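Local coordinates for Poly(Beta-D-mannuronate) lyase (Pseudopedobacter saltans, PDB 7O79), which probably cleaves poly(beta-D-mannuronate), the mannuronate-rich part of alginate, as a polysaccharide lyase of family 6 with a parallel beta-helix fold, at residues A[207-212]-A[233-238]; A[240-245]-A[268-273]; A[256-261]-A[278-283]; A[331-336]-A[360-365]. All blocks are in the same frame, centred on the assembly; numbering follows the deposited sequence.

Contact 1: A[207-212]-A[233-238]; sequences GMEIIS and VGRSGN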
loop_
_atom_site.group_PDB
_atom_site.type_symbol
_atom_site.label_atom_id
_atom_site.label_comp_id
_atom_site.label_asym_id
_atom_site.label_seq_id
_atom_site.Cartn_x
_atom_site.Cartn_y
_atom_site.Cartn_z
ATOM N N GLY A 207 -7.981 8.077 5.203
ATOM C CA GLY A 207 -7.183 9.072 5.911
ATOM C C GLY A 207 -6.456 8.516 7.113
ATOM O O GLY A 207 -6.322 9.200 8.138
ATOM N N MET A 208 -6.002 7.267 7.017
ATOM C CA MET A 208 -5.268 6.608 8.086
ATOM C C MET A 208 -4.081 5.872 7.493
ATOM O O MET A 208 -2.940 6.313 7.632
ATOM C CB MET A 208 -6.171 5.647 8.863
ATOM C CG MET A 208 -7.496 6.288 9.227
ATOM S SD MET A 208 -8.613 5.247 10.164
ATOM C CE MET A 208 -10.009 6.391 10.268
ATOM N N GLU A 209 -4.340 4.754 6.825
ATOM C CA GLU A 209 -3.298 3.980 6.168
ATOM C C GLU A 209 -3.516 4.116 4.669
ATOM O O GLU A 209 -4.442 3.525 4.119
ATOM C CB GLU A 209 -3.329 2.531 6.635
ATOM C CG GLU A 209 -3.224 2.425 8.140
ATOM C CD GLU A 209 -3.050 0.994 8.633
ATOM O OE1 GLU A 209 -3.375 0.725 9.815
ATOM O OE2 GLU A 209 -2.591 0.139 7.843
ATOM N N ILE A 210 -2.691 4.954 4.027
ATOM C CA ILE A 210 -2.704 5.052 2.570
ATOM C C ILE A 210 -2.333 3.708 1.969
ATOM O O ILE A 210 -3.040 3.157 1.111
ATOM C CB ILE A 210 -1.720 6.144 2.098
ATOM C CG1 ILE A 210 -2.078 7.513 2.676
ATOM C CG2 ILE A 210 -1.701 6.195 0.552
ATOM C CD1 ILE A 210 -0.981 8.575 2.454
ATOM N N ILE A 211 -1.187 3.186 2.396
ATOM C CA ILE A 211 -0.711 1.844 2.087
ATOM C C ILE A 211 -0.721 1.070 3.396
ATOM O O ILE A 211 -0.276 1.583 4.430
ATOM C CB ILE A 211 0.696 1.885 1.458
ATOM C CG1 ILE A 211 0.613 2.439 0.032
ATOM C CG2 ILE A 211 1.351 0.494 1.467
ATOM C CD1 ILE A 211 1.954 2.895 -0.559
ATOM N N SER A 212 -1.280 -0.130 3.373
ATOM C CA SER A 212 -1.354 -0.970 4.563
ATOM C C SER A 212 -0.716 -2.308 4.223
ATOM O O SER A 212 -1.322 -3.139 3.538
ATOM C CB SER A 212 -2.795 -1.125 5.039
ATOM O OG SER A 212 -2.869 -1.908 6.218
ATOM N N VAL A 233 2.068 2.558 5.853
ATOM C CA VAL A 233 2.025 1.830 7.119
ATOM C C VAL A 233 2.353 0.354 6.897
ATOM O O VAL A 233 1.692 -0.328 6.101
ATOM C CB VAL A 233 0.662 1.989 7.816
ATOM C CG1 VAL A 233 0.600 1.153 9.079
ATOM C CG2 VAL A 233 0.412 3.448 8.152
ATOM N N GLY A 234 3.384 -0.131 7.591
ATOM C CA GLY A 234 3.525 -1.553 7.863
ATOM C C GLY A 234 2.699 -1.933 9.086
ATOM O O GLY A 234 3.150 -1.784 10.221
ATOM N N ARG A 235 1.461 -2.372 8.878
ATOM C CA ARG A 235 0.573 -2.681 10.004
ATOM C C ARG A 235 0.881 -4.040 10.627
ATOM O O ARG A 235 0.883 -4.179 11.857
ATOM C CB ARG A 235 -0.884 -2.646 9.542
ATOM C CG ARG A 235 -1.891 -3.122 10.592
ATOM C CD ARG A 235 -1.877 -2.277 11.869
ATOM N NE ARG A 235 -2.843 -2.782 12.837
ATOM C CZ ARG A 235 -2.621 -3.784 13.687
ATOM N NH1 ARG A 235 -1.418 -4.370 13.750
ATOM N NH2 ARG A 235 -3.599 -4.177 14.509
ATOM N N SER A 236 1.093 -5.051 9.789
ATOM C CA SER A 236 1.408 -6.405 10.223
ATOM C C SER A 236 2.551 -6.920 9.366
ATOM O O SER A 236 2.896 -6.331 8.333
ATOM C CB SER A 236 0.188 -7.336 10.115
ATOM O OG SER A 236 -0.714 -7.050 11.160
ATOM N N GLY A 237 3.151 -8.028 9.804
ATOM C CA GLY A 237 4.212 -8.645 9.032
ATOM C C GLY A 237 5.584 -8.075 9.318
ATOM O O GLY A 237 5.784 -7.192 10.163
ATOM N N ASN A 238 6.555 -8.612 8.580
ATOM C CA ASN A 238 7.968 -8.450 8.874
ATOM C C ASN A 238 8.767 -8.349 7.577
ATOM O O ASN A 238 8.309 -8.750 6.510
ATOM C CB ASN A 238 8.503 -9.604 9.754
ATOM C CG ASN A 238 7.694 -9.794 11.041
ATOM O OD1 ASN A 238 7.773 -8.965 11.950
ATOM N ND2 ASN A 238 6.909 -10.866 11.117
#
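Glu209 lays its side chain across Val233, the two standing at about a right angle to each other. Its chi1 of -55° places CG anti to the glutamate's own carbonyl carbon; beyond CG the chain is extended and crosses the valine, CG and the carboxylate both touching it. Glu209 CG lies 3.8 Å from Val233 CG2, and the carboxylate oxygen Glu209 OE2 comes to 3.6 Å from Val233 CG1; one methyl thus meets the aliphatic part of the acid and the other its head. The same oxygen is 3.7 Å from Arg235 CB. The arginine slants past the glutamate with its guanidinium turned 51° from the carboxylate plane, and its charged end goes elsewhere, NH1 bonding to Arg311 O while the group makes a cation-pi contact with Tyr312.

Ser212 helps to fix the carboxylate beside the valine. Its OG donates to Glu209 OE2 at 2.6 Å, arriving nearly in line with the C-O bond, while OE1 has a long, weak ion pair with Arg259. The backbones join through Val233 N and Ile211 O, 2.9 Å apart, and Ser212 pairs with Val233 in a parallel bridge. Such a bridge just past a corner, with a residue from before the corner folded over the partner strand, fits neighbouring coils of a right-handed parallel beta-helix.

Contact 2: A[240-245]-A[268-273]; sequences NTIEEN and VNNYVR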
loop_
_atom_site.group_PDB
_atom_site.type_symbol
_atom_site.label_atom_id
_atom_site.label_comp_id
_atom_site.label_asym_id
_atom_site.label_seq_id
_atom_site.Cartn_x
_atom_site.Cartn_y
_atom_site.Cartn_z
ATOM N N ASN A 240 9.695 -5.793 5.625
ATOM C CA ASN A 240 9.191 -4.970 4.539
ATOM C C ASN A 240 10.192 -3.877 4.199
ATOM O O ASN A 240 11.018 -3.492 5.025
ATOM C CB ASN A 240 7.830 -4.375 4.887
ATOM C CG ASN A 240 6.729 -5.419 4.813
ATOM O OD1 ASN A 240 6.620 -6.145 3.812
ATOM N ND2 ASN A 240 5.944 -5.539 5.879
ATOM N N THR A 241 10.131 -3.408 2.955
ATOM C CA THR A 241 11.066 -2.409 2.446
ATOM C C THR A 241 10.294 -1.174 2.011
ATOM O O THR A 241 9.382 -1.258 1.180
ATOM C CB THR A 241 11.904 -2.960 1.291
ATOM O OG1 THR A 241 12.731 -4.028 1.764
ATOM C CG2 THR A 241 12.791 -1.870 0.703
ATOM N N ILE A 242 10.653 -0.029 2.584
ATOM C CA ILE A 242 10.033 1.252 2.264
ATOM C C ILE A 242 11.191 2.194 1.960
ATOM O O ILE A 242 11.883 2.645 2.875
ATOM C CB ILE A 242 9.153 1.774 3.408
ATOM C CG1 ILE A 242 8.070 0.734 3.720
ATOM C CG2 ILE A 242 8.467 3.081 3.013
ATOM C CD1 ILE A 242 7.193 1.095 4.885
ATOM N N GLU A 243 11.422 2.472 0.677
ATOM C CA GLU A 243 12.640 3.140 0.234
ATOM C C GLU A 243 12.360 4.129 -0.878
ATOM O O GLU A 243 11.538 3.869 -1.754
ATOM C CB GLU A 243 13.695 2.143 -0.266
ATOM C CG GLU A 243 14.237 1.250 0.814
ATOM C CD GLU A 243 15.295 0.282 0.306
ATOM O OE1 GLU A 243 15.994 -0.308 1.162
ATOM O OE2 GLU A 243 15.380 0.075 -0.928
ATOM N N GLU A 244 13.073 5.253 -0.834
ATOM C CA GLU A 244 13.137 6.215 -1.937
ATOM C C GLU A 244 11.780 6.805 -2.291
ATOM O O GLU A 244 11.548 7.186 -3.444
ATOM C CB GLU A 244 13.801 5.597 -3.169
ATOM C CG GLU A 244 15.290 5.328 -2.961
ATOM C CD GLU A 244 15.817 4.216 -3.848
ATOM O OE1 GLU A 244 16.394 3.251 -3.308
ATOM O OE2 GLU A 244 15.651 4.301 -5.082
ATOM N N ASN A 245 10.887 6.913 -1.304
ATOM C CA ASN A 245 9.581 7.524 -1.507
ATOM C C ASN A 245 9.655 9.015 -1.205
ATOM O O ASN A 245 10.546 9.481 -0.496
ATOM C CB ASN A 245 8.506 6.879 -0.620
ATOM C CG ASN A 245 8.341 5.396 -0.885
ATOM O OD1 ASN A 245 7.703 5.006 -1.864
ATOM N ND2 ASN A 245 8.912 4.555 -0.008
ATOM N N VAL A 268 14.686 3.397 4.167
ATOM C CA VAL A 268 15.900 4.100 3.739
ATOM C C VAL A 268 15.579 5.046 2.592
ATOM O O VAL A 268 14.760 4.733 1.722
ATOM C CB VAL A 268 17.007 3.109 3.311
ATOM C CG1 VAL A 268 18.327 3.843 3.111
ATOM C CG2 VAL A 268 17.172 1.999 4.363
ATOM N N ASN A 269 16.249 6.209 2.587
ATOM C CA ASN A 269 16.212 7.162 1.475
ATOM C C ASN A 269 14.817 7.702 1.189
ATOM O O ASN A 269 14.497 8.023 0.039
ATOM C CB ASN A 269 16.819 6.553 0.209
ATOM C CG ASN A 269 18.314 6.330 0.344
ATOM O OD1 ASN A 269 19.033 7.218 0.805
ATOM N ND2 ASN A 269 18.786 5.147 -0.036
ATOM N N ASN A 270 13.991 7.852 2.223
ATOM C CA ASN A 270 12.682 8.482 2.081
ATOM C C ASN A 270 12.754 9.974 2.397
ATOM O O ASN A 270 13.437 10.393 3.333
ATOM C CB ASN A 270 11.649 7.797 2.987
ATOM C CG ASN A 270 11.530 6.300 2.687
ATOM O OD1 ASN A 270 10.992 5.916 1.651
ATOM N ND2 ASN A 270 12.076 5.464 3.563
ATOM N N TYR A 271 12.031 10.768 1.619
ATOM C CA TYR A 271 11.951 12.215 1.807
ATOM C C TYR A 271 10.526 12.597 2.198
ATOM O O TYR A 271 9.606 12.488 1.380
ATOM C CB TYR A 271 12.377 12.930 0.535
ATOM C CG TYR A 271 12.504 14.427 0.681
ATOM C CD1 TYR A 271 13.706 14.990 1.082
ATOM C CD2 TYR A 271 11.455 15.273 0.363
ATOM C CE1 TYR A 271 13.856 16.345 1.200
ATOM C CE2 TYR A 271 11.594 16.646 0.476
ATOM C CZ TYR A 271 12.803 17.171 0.903
ATOM O OH TYR A 271 12.981 18.519 1.026
ATOM N N VAL A 272 10.346 13.049 3.436
ATOM C CA VAL A 272 9.037 13.411 3.977
ATOM C C VAL A 272 9.091 14.869 4.407
ATOM O O VAL A 272 10.004 15.268 5.142
ATOM C CB VAL A 272 8.645 12.510 5.167
ATOM C CG1 VAL A 272 7.280 12.899 5.720
ATOM C CG2 VAL A 272 8.666 11.038 4.744
ATOM N N ARG A 273 8.113 15.661 3.965
ATOM C CA ARG A 273 8.097 17.045 4.401
ATOM C C ARG A 273 6.683 17.607 4.403
ATOM O O ARG A 273 5.821 17.187 3.627
ATOM C CB ARG A 273 9.039 17.899 3.547
ATOM C CG ARG A 273 8.681 17.999 2.076
ATOM C CD ARG A 273 9.334 19.243 1.458
ATOM N NE ARG A 273 9.074 20.414 2.287
ATOM C CZ ARG A 273 9.998 21.173 2.876
ATOM N NH1 ARG A 273 11.292 20.897 2.737
ATOM N NH2 ARG A 273 9.612 22.219 3.618
HETATM O O HOH W 1 17.364 2.891 -0.840
HETATM O O HOH W 2 13.463 10.110 -1.625
#
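The side-chain amides of Asn245 and Asn270 lie side by side, point the same way and are almost coplanar, 4° apart. Asn270 OD1 is gripped twice by the other asparagine, from opposite faces of its carbonyl plane: Asn245 ND2 comes from one at 3.0 Å, and the backbone Asn245 N from the other at 3.1 Å. In the plane of its own amide, Asn270 ND2 sends a nearly straight bond (173°) to Ile242 O, 2.9 Å away. That carbonyl receives it from well above its plane, and takes Val268 N from the opposite face at 3.2 Å. Asn270 ND2 also bonds to Asn323 OD1, and Asn245 is likewise linked to Asn223 N and Val220 O.

This is one step of an asparagine ladder, the stack of equivalent asparagines that lines a turn in successive coils of parallel beta-helix lyases. The preceding residues, Glu244 and Asn269, both adopt a left-handed helical backbone with phi of 61°, and this bends each chain in the same way. Their side chains run alongside each other, Glu244 CG 3.7 Å from Asn269 CB, and their ends are bridged by a water that donates to Glu244 OE1 and accepts from Asn269 ND2. Asn269 OD1 turns instead to the backbone nitrogens of Arg439 and Ile440. A second water donates to both Asn245 O and Asn269 O. Past the turn, Tyr271 N bonds to Asn245 O at 2.9 Å, resuming the pairing of the two strands.

Contact 3: A[256-261]-A[278-283]; sequences YGIRLA and DGLILI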
loop_
_atom_site.group_PDB
_atom_site.type_symbol
_atom_site.label_atom_id
_atom_site.label_comp_id
_atom_site.label_asym_id
_atom_site.label_seq_id
_atom_site.Cartn_x
_atom_site.Cartn_y
_atom_site.Cartn_z
ATOM N N TYR A 256 0.691 12.166 7.342
ATOM C CA TYR A 256 1.896 11.843 8.087
ATOM C C TYR A 256 2.787 10.968 7.223
ATOM O O TYR A 256 2.493 10.717 6.050
ATOM C CB TYR A 256 1.522 11.261 9.452
ATOM C CG TYR A 256 0.979 9.849 9.520
ATOM C CD1 TYR A 256 1.828 8.751 9.613
ATOM C CD2 TYR A 256 -0.391 9.628 9.610
ATOM C CE1 TYR A 256 1.316 7.446 9.734
ATOM C CE2 TYR A 256 -0.912 8.347 9.730
ATOM C CZ TYR A 256 -0.051 7.258 9.803
ATOM O OH TYR A 256 -0.584 5.994 9.943
ATOM N N GLY A 257 3.911 10.547 7.796
ATOM C CA GLY A 257 4.934 9.891 7.019
ATOM C C GLY A 257 4.843 8.380 6.962
ATOM O O GLY A 257 3.993 7.805 6.264
ATOM N N ILE A 258 5.747 7.731 7.684
ATOM C CA ILE A 258 5.913 6.285 7.651
ATOM C C ILE A 258 5.687 5.726 9.051
ATOM O O ILE A 258 6.131 6.312 10.045
ATOM C CB ILE A 258 7.308 5.920 7.089
ATOM C CG1 ILE A 258 7.427 6.424 5.644
ATOM C CG2 ILE A 258 7.576 4.435 7.163
ATOM C CD1 ILE A 258 8.862 6.597 5.135
ATOM N N ARG A 259 4.975 4.600 9.125
ATOM C CA ARG A 259 4.677 3.951 10.396
ATOM C C ARG A 259 4.849 2.441 10.276
ATOM O O ARG A 259 4.334 1.827 9.334
ATOM C CB ARG A 259 3.265 4.285 10.855
ATOM C CG ARG A 259 2.736 3.332 11.889
ATOM C CD ARG A 259 1.629 3.957 12.708
ATOM N NE ARG A 259 0.316 3.946 12.066
ATOM C CZ ARG A 259 -0.567 2.947 12.125
ATOM N NH1 ARG A 259 -0.265 1.807 12.745
ATOM N NH2 ARG A 259 -1.758 3.080 11.544
ATOM N N LEU A 260 5.576 1.840 11.229
ATOM C CA LEU A 260 5.887 0.416 11.162
ATOM C C LEU A 260 5.553 -0.291 12.467
ATOM O O LEU A 260 5.807 0.239 13.556
ATOM C CB LEU A 260 7.380 0.139 10.883
ATOM C CG LEU A 260 7.962 0.185 9.469
ATOM C CD1 LEU A 260 7.284 -0.864 8.570
ATOM C CD2 LEU A 260 7.900 1.565 8.886
ATOM N N ALA A 261 5.040 -1.516 12.340
ATOM C CA ALA A 261 5.192 -2.559 13.356
ATOM C C ALA A 261 6.007 -3.701 12.756
ATOM O O ALA A 261 5.984 -3.916 11.539
ATOM C CB ALA A 261 3.831 -3.085 13.830
ATOM N N ASP A 278 3.521 12.725 12.355
ATOM C CA ASP A 278 4.907 12.315 12.565
ATOM C C ASP A 278 5.577 11.897 11.252
ATOM O O ASP A 278 4.924 11.470 10.299
ATOM C CB ASP A 278 5.000 11.150 13.562
ATOM C CG ASP A 278 4.488 11.501 14.963
ATOM O OD1 ASP A 278 4.220 12.682 15.248
ATOM O OD2 ASP A 278 4.388 10.573 15.799
ATOM N N GLY A 279 6.901 11.999 11.219
ATOM C CA GLY A 279 7.648 11.585 10.044
ATOM C C GLY A 279 7.805 10.073 9.969
ATOM O O GLY A 279 7.553 9.457 8.924
ATOM N N LEU A 280 8.200 9.473 11.092
ATOM C CA LEU A 280 8.422 8.039 11.221
ATOM C C LEU A 280 7.914 7.589 12.577
ATOM O O LEU A 280 8.306 8.148 13.607
ATOM C CB LEU A 280 9.908 7.698 11.081
ATOM C CG LEU A 280 10.354 6.241 11.264
ATOM C CD1 LEU A 280 9.631 5.277 10.292
ATOM C CD2 LEU A 280 11.881 6.129 11.158
ATOM N N ILE A 281 7.045 6.585 12.585
ATOM C CA ILE A 281 6.504 6.032 13.821
ATOM C C ILE A 281 6.924 4.577 13.919
ATOM O O ILE A 281 6.589 3.772 13.045
ATOM C CB ILE A 281 4.980 6.147 13.892
ATOM C CG1 ILE A 281 4.544 7.620 13.923
ATOM C CG2 ILE A 281 4.438 5.360 15.105
ATOM C CD1 ILE A 281 3.049 7.817 13.572
ATOM N N LEU A 282 7.650 4.244 14.982
ATOM C CA LEU A 282 7.953 2.864 15.340
ATOM C C LEU A 282 7.012 2.510 16.484
ATOM O O LEU A 282 7.182 3.013 17.600
ATOM C CB LEU A 282 9.408 2.732 15.771
ATOM C CG LEU A 282 10.427 3.223 14.740
ATOM C CD1 LEU A 282 11.800 2.744 15.141
ATOM C CD2 LEU A 282 10.070 2.783 13.333
ATOM N N ILE A 283 6.003 1.671 16.212
ATOM C CA ILE A 283 4.932 1.474 17.190
ATOM C C ILE A 283 5.340 0.409 18.204
ATOM O O ILE A 283 6.183 -0.455 17.934
ATOM C CB ILE A 283 3.604 1.119 16.482
ATOM C CG1 ILE A 283 2.397 1.506 17.361
ATOM C CG2 ILE A 283 3.573 -0.345 16.101
ATOM C CD1 ILE A 283 1.068 1.576 16.628
#
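Ile258 and Leu280 are neighbours on one face of two parallel strands whose backbone bonds form an unbroken series. Gly257 N bonds to Asp278 O and Ile258 N to Gly279 O; further on, Ile258 O accepts from Ile281 N at 2.7 Å, Leu260 N reaches Ile281 O, and Ile283 N ends the row at Leu260 O. CA-H...O contacts fill in between, among them Gly257 CA to Gly279 O at 3.3 Å. A beta carbon at Gly257 would lie against that carbonyl, consistent with a glycine here.

The strands belong to consecutive coils of the parallel beta-helix, and their side chains alternate between its interior (Ile258, Leu260, Leu280, Leu282) and the opposite face (Arg259, Ile281). Inside, Ile258 CG2 touches Leu280 CD1 at 3.8 Å, and Leu260 CB lies 4.5 Å from Leu282 CD2, packing that continues onto Tyr320 and Phe325. On the other face, Arg259 spreads its aliphatic part over Ile281, with Arg259 CD 4.0 Å from Ile281 CG2. Ala261 CB meets Ile283 CG2 at 3.6 Å, a methyl set between the isoleucine's own backbone N and carbonyl carbon.

Among the polar contacts, Asp278 O lies 3.5 Å from Tyr256 CB, at the tyrosine ring's edge and near its plane. Tyr256 OH accepts from Arg259 NE at 3.1 Å, close to the guanidinium plane. Asp278 turns its carboxylate to the next coil, where OD1 takes Ala331 N.

Contact 4: A[331-336]-A[360-365]; sequences AGINIG and NIISTK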
loop_
_atom_site.group_PDB
_atom_site.type_symbol
_atom_site.label_atom_id
_atom_site.label_comp_id
_atom_site.label_asym_id
_atom_site.label_seq_id
_atom_site.Cartn_x
_atom_site.Cartn_y
_atom_site.Cartn_z
ATOM N N ALA A 331 6.121 14.550 15.800
ATOM C CA ALA A 331 7.507 14.234 16.093
ATOM C C ALA A 331 8.224 13.841 14.805
ATOM O O ALA A 331 7.609 13.370 13.852
ATOM C CB ALA A 331 7.594 13.096 17.125
ATOM N N GLY A 332 9.534 14.051 14.769
ATOM C CA GLY A 332 10.269 13.627 13.589
ATOM C C GLY A 332 10.319 12.114 13.513
ATOM O O GLY A 332 9.849 11.488 12.553
ATOM N N ILE A 333 10.903 11.511 14.538
ATOM C CA ILE A 333 10.924 10.068 14.692
ATOM C C ILE A 333 10.339 9.761 16.059
ATOM O O ILE A 333 10.832 10.263 17.078
ATOM C CB ILE A 333 12.337 9.485 14.541
ATOM C CG1 ILE A 333 12.920 9.907 13.180
ATOM C CG2 ILE A 333 12.306 7.955 14.704
ATOM C CD1 ILE A 333 14.318 9.362 12.848
ATOM N N ASN A 334 9.264 8.981 16.074
ATOM C CA ASN A 334 8.588 8.587 17.302
ATOM C C ASN A 334 8.974 7.133 17.571
ATOM O O ASN A 334 8.480 6.218 16.908
ATOM C CB ASN A 334 7.086 8.794 17.143
ATOM C CG ASN A 334 6.288 8.428 18.392
ATOM O OD1 ASN A 334 6.840 8.161 19.450
ATOM N ND2 ASN A 334 4.981 8.442 18.266
ATOM N N ILE A 335 9.913 6.931 18.496
ATOM C CA ILE A 335 10.379 5.599 18.877
ATOM C C ILE A 335 9.487 5.138 20.026
ATOM O O ILE A 335 9.705 5.498 21.186
ATOM C CB ILE A 335 11.860 5.595 19.262
ATOM C CG1 ILE A 335 12.700 6.324 18.201
ATOM C CG2 ILE A 335 12.384 4.166 19.432
ATOM C CD1 ILE A 335 14.152 6.517 18.605
ATOM N N GLY A 336 8.444 4.377 19.696
ATOM C CA GLY A 336 7.545 3.887 20.718
ATOM C C GLY A 336 6.163 4.512 20.683
ATOM O O GLY A 336 5.626 4.877 21.728
ATOM N N ASN A 360 19.738 10.431 9.761
ATOM C CA ASN A 360 18.475 11.037 9.374
ATOM C C ASN A 360 18.550 12.547 9.556
ATOM O O ASN A 360 19.245 13.040 10.449
ATOM C CB ASN A 360 17.333 10.461 10.221
ATOM C CG ASN A 360 17.157 8.968 9.989
ATOM O OD1 ASN A 360 16.737 8.543 8.905
ATOM N ND2 ASN A 360 17.519 8.160 10.988
ATOM N N ILE A 361 17.827 13.274 8.703
ATOM C CA ILE A 361 17.680 14.726 8.805
ATOM C C ILE A 361 16.256 15.013 9.253
ATOM O O ILE A 361 15.314 14.413 8.721
ATOM C CB ILE A 361 17.981 15.417 7.462
ATOM C CG1 ILE A 361 19.484 15.414 7.193
ATOM C CG2 ILE A 361 17.390 16.850 7.436
ATOM C CD1 ILE A 361 19.849 16.046 5.871
ATOM N N ILE A 362 16.095 15.911 10.244
ATOM C CA ILE A 362 14.800 16.170 10.872
ATOM C C ILE A 362 14.623 17.658 11.162
ATOM O O ILE A 362 15.550 18.334 11.631
ATOM C CB ILE A 362 14.613 15.390 12.193
ATOM C CG1 ILE A 362 14.914 13.893 12.048
ATOM C CG2 ILE A 362 13.208 15.581 12.741
ATOM C CD1 ILE A 362 15.539 13.301 13.302
ATOM N N SER A 363 13.409 18.152 10.933
ATOM C CA SER A 363 12.949 19.399 11.531
ATOM C C SER A 363 11.455 19.277 11.793
ATOM O O SER A 363 10.747 18.570 11.073
ATOM C CB SER A 363 13.290 20.605 10.639
ATOM O OG SER A 363 12.295 20.833 9.655
ATOM N N THR A 364 10.996 19.926 12.877
ATOM C CA THR A 364 9.615 19.887 13.326
ATOM C C THR A 364 9.097 21.312 13.459
ATOM O O THR A 364 9.861 22.235 13.751
ATOM C CB THR A 364 9.442 19.143 14.688
ATOM O OG1 THR A 364 9.945 19.949 15.773
ATOM C CG2 THR A 364 10.130 17.775 14.692
ATOM N N LYS A 365 7.788 21.474 13.251
ATOM C CA LYS A 365 7.167 22.797 13.336
ATOM C C LYS A 365 7.280 23.393 14.737
ATOM O O LYS A 365 7.443 24.610 14.894
ATOM C CB LYS A 365 5.696 22.716 12.926
ATOM C CG LYS A 365 5.473 22.486 11.445
ATOM C CD LYS A 365 3.991 22.467 11.112
ATOM C CE LYS A 365 3.746 22.473 9.596
ATOM N NZ LYS A 365 3.859 21.104 9.001
#
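Asn360 ND2 bonds to Tyr320 O, and the methyl Ile333 CD1 rests 3.9 Å from that same nitrogen. The isoleucine crosses the asparagine at about a right angle, and its CD1 is the atom that touches, lying also 4.1 Å from Asn360 CB. The other end of the amide is held as well, Asn360 OD1 accepting from Asn323 N. In the backbone, Asn360 N bonds to Asn395 OD1. Asn360 thereby continues the asparagine ladder of the beta-helix into this coil.

No hydrogen bond joins the two segments. The strand starting at Ile333 and strand 361-364 lie on different faces of the solenoid, and they meet through apolar side chains in its interior. Ile333 CD1 reaches Ile362 CD1 at 4.1 Å, with Phe325 and Ile357 also against Ile333, and Ile371 against Ile362.

The backbone of Gly332 comes up closely to the second strand. Its CA is 3.6 Å from Ile362 CG2, and a beta carbon there would collide with that methyl. Ile362 CG2 stands anti to its own backbone N (chi1 -51° for CG1), which turns it toward the glycine. The same glycine is tied by backbone hydrogen bonding to Leu280 in one neighbouring coil and to Asn369 in the other. Thr364 adds CG2, 3.8 Å from Gly332 N; its OG1 faces the other way, bonded to Lys368 O.

From the N terminus, contact 1 closes first, joining two successive coils when 233-238 returns beside 207-212. Contact 2 opens almost at once at 240-245, and before 268-273 answers it the chain has laid down 256-261, so contacts 2 and 3 cross rather than nest. Contact 3 closes at 278-283, and contact 4 follows in series. Contacts 1 and 3 share a beta face, where Gly234 N probably bonds to Arg259 O; Leu280 O and Asn334 N, probably hydrogen-bonded, carry the same face on from contact 3 to contact 4. Contact 2 lies on another face of the coil, and Ile242 and Asn270 pack on Ile258 through the core. Contact 4 spans between the two faces.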